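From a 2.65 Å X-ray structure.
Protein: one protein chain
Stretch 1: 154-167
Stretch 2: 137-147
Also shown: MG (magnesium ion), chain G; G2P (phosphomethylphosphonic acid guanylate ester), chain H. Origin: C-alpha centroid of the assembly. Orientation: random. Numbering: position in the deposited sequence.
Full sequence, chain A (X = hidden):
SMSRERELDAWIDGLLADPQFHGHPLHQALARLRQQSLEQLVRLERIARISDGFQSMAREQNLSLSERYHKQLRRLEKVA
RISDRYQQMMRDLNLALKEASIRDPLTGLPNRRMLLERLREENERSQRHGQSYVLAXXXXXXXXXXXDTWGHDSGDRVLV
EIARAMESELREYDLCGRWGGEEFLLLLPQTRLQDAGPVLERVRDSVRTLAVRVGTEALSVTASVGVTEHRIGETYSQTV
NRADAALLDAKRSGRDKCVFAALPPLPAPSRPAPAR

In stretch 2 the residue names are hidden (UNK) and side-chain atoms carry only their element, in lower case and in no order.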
# COMPACT_ATOMS: atom_id res chain seq x y z
N SER A 154 -3.86 27.22 46.44
CA SER A 154 -4.69 26.34 47.26
C SER A 154 -6.11 26.25 46.72
O SER A 154 -6.67 25.15 46.62
CB SER A 154 -4.69 26.85 48.70
OG SER A 154 -3.39 26.78 49.25
N GLY A 155 -6.73 27.39 46.42
CA GLY A 155 -8.03 27.35 45.77
C GLY A 155 -8.01 26.54 44.48
O GLY A 155 -9.00 25.88 44.15
N ASP A 156 -6.91 26.59 43.74
CA ASP A 156 -6.83 25.85 42.48
C ASP A 156 -6.83 24.35 42.75
O ASP A 156 -7.53 23.58 42.08
CB ASP A 156 -5.56 26.24 41.71
CG ASP A 156 -5.72 27.54 40.89
OD1 ASP A 156 -6.81 28.18 40.90
OD2 ASP A 156 -4.72 27.93 40.23
N ARG A 157 -6.04 23.92 43.74
CA ARG A 157 -6.10 22.53 44.17
C ARG A 157 -7.51 22.16 44.58
O ARG A 157 -8.01 21.08 44.23
CB ARG A 157 -5.11 22.31 45.31
CG ARG A 157 -3.70 22.44 44.79
CD ARG A 157 -2.84 21.29 45.22
NE ARG A 157 -2.47 21.47 46.61
CZ ARG A 157 -2.88 20.69 47.61
NH1 ARG A 157 -3.69 19.65 47.38
NH2 ARG A 157 -2.49 20.97 48.84
N VAL A 158 -8.18 23.06 45.30
CA VAL A 158 -9.55 22.80 45.73
C VAL A 158 -10.45 22.57 44.52
O VAL A 158 -11.26 21.63 44.50
CB VAL A 158 -10.05 23.96 46.61
CG1 VAL A 158 -11.57 23.93 46.72
CG2 VAL A 158 -9.43 23.87 47.98
N LEU A 159 -10.34 23.42 43.51
CA LEU A 159 -11.16 23.27 42.31
C LEU A 159 -10.86 21.97 41.58
O LEU A 159 -11.77 21.31 41.07
CB LEU A 159 -10.95 24.47 41.39
CG LEU A 159 -11.55 25.79 41.87
CD1 LEU A 159 -11.22 26.88 40.90
CD2 LEU A 159 -13.06 25.65 42.02
N VAL A 160 -9.58 21.58 41.51
CA VAL A 160 -9.25 20.29 40.90
C VAL A 160 -9.94 19.17 41.66
O VAL A 160 -10.52 18.25 41.07
CB VAL A 160 -7.73 20.07 40.84
CG1 VAL A 160 -7.40 18.60 40.57
CG2 VAL A 160 -7.08 20.94 39.77
N GLU A 161 -9.90 19.22 42.99
CA GLU A 161 -10.49 18.13 43.77
C GLU A 161 -12.00 18.10 43.63
O GLU A 161 -12.62 17.02 43.61
CB GLU A 161 -10.09 18.29 45.23
CG GLU A 161 -8.65 17.94 45.48
CD GLU A 161 -8.43 16.45 45.47
OE1 GLU A 161 -8.51 15.84 46.56
OE2 GLU A 161 -8.18 15.90 44.36
N ILE A 162 -12.62 19.28 43.56
CA ILE A 162 -14.05 19.34 43.30
C ILE A 162 -14.35 18.68 41.96
O ILE A 162 -15.30 17.89 41.84
CB ILE A 162 -14.55 20.79 43.36
CG1 ILE A 162 -14.60 21.26 44.82
CG2 ILE A 162 -15.92 20.93 42.72
CD1 ILE A 162 -14.94 22.71 45.00
N ALA A 163 -13.53 18.97 40.95
CA ALA A 163 -13.75 18.39 39.63
C ALA A 163 -13.65 16.87 39.68
O ALA A 163 -14.51 16.16 39.13
CB ALA A 163 -12.74 18.96 38.63
N ARG A 164 -12.60 16.35 40.32
CA ARG A 164 -12.44 14.90 40.43
C ARG A 164 -13.66 14.29 41.12
O ARG A 164 -14.23 13.31 40.63
CB ARG A 164 -11.17 14.56 41.21
CG ARG A 164 -9.95 14.38 40.33
CD ARG A 164 -8.70 14.07 41.15
NE ARG A 164 -7.51 14.74 40.62
CZ ARG A 164 -6.42 15.00 41.35
NH1 ARG A 164 -6.38 14.65 42.63
NH2 ARG A 164 -5.37 15.62 40.80
N ALA A 165 -14.09 14.91 42.22
CA ALA A 165 -15.17 14.34 43.01
C ALA A 165 -16.46 14.32 42.22
O ALA A 165 -17.19 13.31 42.24
CB ALA A 165 -15.36 15.14 44.31
N MET A 166 -16.77 15.40 41.52
CA MET A 166 -18.02 15.44 40.76
C MET A 166 -18.00 14.43 39.63
O MET A 166 -18.96 13.68 39.44
CB MET A 166 -18.30 16.86 40.25
CG MET A 166 -18.73 17.79 41.38
SD MET A 166 -19.24 19.43 40.83
CE MET A 166 -17.81 19.85 39.82
N GLU A 167 -16.89 14.37 38.88
CA GLU A 167 -16.81 13.40 37.80
C GLU A 167 -16.94 11.96 38.30
O GLU A 167 -17.44 11.10 37.58
CB GLU A 167 -15.50 13.57 37.04
CG GLU A 167 -15.51 14.75 36.14
CD GLU A 167 -16.24 14.48 34.83
OE1 GLU A 167 -15.57 14.48 33.77
OE2 GLU A 167 -17.47 14.25 34.86
N UNK A 137 -26.31 23.89 37.79
CA UNK A 137 -25.25 24.89 37.85
C UNK A 137 -24.82 25.06 39.30
O UNK A 137 -25.62 25.39 40.18
c UNK A 137 -25.46 28.23 34.52
c UNK A 137 -25.69 26.22 37.25
c UNK A 137 -24.51 27.13 36.88
s UNK A 137 -25.06 28.71 36.21
N UNK A 138 -23.54 24.88 39.54
CA UNK A 138 -22.95 24.74 40.86
C UNK A 138 -21.96 25.89 41.05
O UNK A 138 -21.20 26.21 40.14
c UNK A 138 -20.30 22.69 42.29
c UNK A 138 -21.83 22.72 42.24
c UNK A 138 -22.27 23.37 40.94
c UNK A 138 -22.40 21.33 42.35
N UNK A 139 -22.01 26.54 42.20
CA UNK A 139 -21.14 27.69 42.50
C UNK A 139 -20.58 27.50 43.90
O UNK A 139 -21.34 27.27 44.85
o UNK A 139 -21.05 31.19 41.92
c UNK A 139 -21.92 29.01 42.40
c UNK A 139 -21.07 30.24 42.74
o UNK A 139 -20.46 30.30 43.83
N UNK A 140 -19.26 27.61 44.03
CA UNK A 140 -18.59 27.33 45.30
C UNK A 140 -18.91 28.42 46.32
O UNK A 140 -18.84 29.63 46.03
c UNK A 140 -17.08 27.17 45.09
c UNK A 140 -16.81 26.05 44.10
c UNK A 140 -16.38 26.87 46.42
N UNK A 141 -19.27 28.00 47.53
CA UNK A 141 -19.60 28.95 48.60
C UNK A 141 -18.33 29.44 49.28
O UNK A 141 -17.48 28.64 49.68
o UNK A 141 -22.38 28.49 48.14
c UNK A 141 -20.53 28.29 49.62
c UNK A 141 -21.83 27.82 49.02
o UNK A 141 -22.34 26.77 49.46
N UNK A 142 -18.21 30.77 49.42
CA UNK A 142 -17.14 31.41 50.19
C UNK A 142 -15.75 31.06 49.66
O UNK A 142 -14.78 30.98 50.42
c UNK A 142 -20.26 33.09 52.85
c UNK A 142 -17.26 31.07 51.68
c UNK A 142 -20.62 30.80 53.43
c UNK A 142 -18.59 31.43 52.29
c UNK A 142 -19.39 30.46 52.87
c UNK A 142 -19.04 32.75 52.29
c UNK A 142 -21.05 32.12 53.42
N UNK A 143 -15.64 30.84 48.35
CA UNK A 143 -14.35 30.51 47.76
C UNK A 143 -13.31 31.60 48.01
O UNK A 143 -12.11 31.30 48.16
c UNK A 143 -12.68 30.11 44.55
c UNK A 143 -14.50 30.27 46.26
c UNK A 143 -11.59 29.47 43.99
c UNK A 143 -13.34 29.57 45.65
c UNK A 143 -11.15 28.27 44.54
c UNK A 143 -11.80 27.72 45.64
c UNK A 143 -12.89 28.36 46.18
N UNK A 144 -13.67 32.77 48.07
CA UNK A 144 -12.84 33.80 48.31
C UNK A 144 -12.15 33.64 49.62
O UNK A 144 -11.11 34.05 49.69
c UNK A 144 -14.11 37.01 47.42
c UNK A 144 -13.74 34.90 48.27
c UNK A 144 -13.68 38.43 47.52
n UNK A 144 -14.21 39.18 46.35
c UNK A 144 -13.15 36.20 48.15
N UNK A 145 -12.76 33.09 50.67
CA UNK A 145 -12.07 32.77 51.91
C UNK A 145 -10.96 31.76 51.67
O UNK A 145 -9.87 31.87 52.25
c UNK A 145 -12.68 33.60 55.07
c UNK A 145 -13.03 32.23 52.96
n UNK A 145 -13.32 33.84 56.22
o UNK A 145 -11.44 33.61 54.97
c UNK A 145 -13.58 33.30 53.88
N UNK A 146 -11.21 30.77 50.81
CA UNK A 146 -10.15 29.83 50.48
C UNK A 146 -8.96 30.58 49.91
O UNK A 146 -7.83 30.43 50.37
c UNK A 146 -9.54 27.82 49.13
c UNK A 146 -10.66 28.76 49.49
c UNK A 146 -11.82 27.99 50.09
N UNK A 147 -9.22 31.46 48.94
CA UNK A 147 -8.10 32.13 48.28
C UNK A 147 -7.40 33.09 49.23
O UNK A 147 -6.17 33.22 49.19
c UNK A 147 -8.97 31.88 45.93
n UNK A 147 -10.14 32.09 45.37
c UNK A 147 -8.59 32.85 47.04
o UNK A 147 -8.23 30.96 45.60
MG MG G . -18.73 31.57 44.82
PG G2P H . -20.33 33.14 47.35
O1G G2P H . -20.91 32.42 46.42
O2G G2P H . -20.21 32.50 48.48
O3G G2P H . -20.79 34.38 47.47
O3B G2P H . -18.95 33.27 46.70
PB G2P H . -17.49 33.77 46.99
O1B G2P H . -16.81 32.69 46.77
O2B G2P H . -17.30 34.35 48.17
C3A G2P H . -17.00 35.00 45.87
PA G2P H . -17.21 34.97 44.25
O1A G2P H . -17.81 36.20 44.49
O2A G2P H . -17.91 33.72 44.33
O5' G2P H . -15.72 34.95 44.28
C5' G2P H . -14.95 33.80 43.96
C4' G2P H . -13.49 34.11 43.84
O4' G2P H . -13.13 33.29 42.88
C3' G2P H . -13.31 35.34 43.14
O3' G2P H . -12.69 36.21 44.01
C2' G2P H . -12.44 34.91 42.03
O2' G2P H . -11.41 35.75 41.71
C1' G2P H . -11.92 33.69 42.53
N9 G2P H . -11.42 32.86 41.51
C8 G2P H . -11.94 32.92 40.33
N7 G2P H . -11.35 32.09 39.53
C5 G2P H . -10.46 31.47 40.18
C6 G2P H . -9.62 30.53 39.84
O6 G2P H . -9.54 30.07 38.74
N1 G2P H . -8.76 30.03 40.78
C2 G2P H . -8.81 30.54 42.02
N2 G2P H . -8.03 30.07 42.85
N3 G2P H . -9.67 31.50 42.32
C4 G2P H . -10.51 31.95 41.42

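Position 137 carries three carbons and a sulfur, unbranched, with the sulfur between the second and last carbons; this thioether is methionine, M137, and it stays out of reach of the helix 154-167. Position 138 has four carbons forked at the second, and they reach the M166 side chain; this is leucine. L138 points its CB toward the helix, and its CD2 lies 3.7 Å from SD of M166. Position 139 has two carbons, the second bearing two oxygens: an aspartate. D139 faces out of reach of the helix and uses OD1 to bind the magnesium ion at 2.4 Å.

At position 140 one carbon carries two more, and they meet the side chains of I162 and L159, so the residue is valine. V140 turns toward the helix again, as strand alternation predicts, and its CG2 sits 3.9 Å from CD1 of I162 and 4.3 Å from CD2 of L159. Its backbone O binds the magnesium at 2.3 Å, so one residue serves both packing and metal. Position 141 repeats the carboxylate pattern of two carbons and two oxygens; D141 does not touch stretch 1. Position 142 holds one carbon and a six-carbon ring with no hydroxyl, a phenylalanine. F142 is the N-cap residue, exposed, and its backbone N donates a hydrogen bond to O2G of G2P at 2.8 Å.

Position 143 has the same carbon-plus-ring pattern, but here the ring reaches the helix: F143. Its CZ lies 3.2 Å from O of G155 and 3.7 Å from CG of L159, while CE1 is 3.9 Å from CG1 of V158. The G155 oxygen meets the ring at its edge. Position 144, four carbons in a row ending in nitrogen, is lysine; K144 is exposed and makes no contact with stretch 1. Position 145, three carbons with one oxygen and one nitrogen on the third, fits glutamine, and Q145 is likewise out of reach of stretch 1. Position 146 is a carbon bearing two others, packed against G155: valine. CG1 of V146 approaches CA of G155 at 3.7 Å. Position 147 has two carbons, the second with one oxygen and one nitrogen, and the oxygen comes up against the backbone of G155; hence asparagine. OD1 of N147 lies 3.6 Å from CA of G155 and accepts a hydrogen bond from N2 of G2P at 2.9 Å.

The contact works without a hydrogen bond between the stretches: it is apolar packing along one helix face. G155 is the key allowance, since a CB there would fall 2.2 Å from OD1 of N147 and 2.8 Å from CZ of F143. The nucleotide ties the two stretches together: its N2 donates to OD1 of N147 and, at 3.0 Å, to OD1 of D156.

Stretch 2 (137-147) MLDVDFFKQVN
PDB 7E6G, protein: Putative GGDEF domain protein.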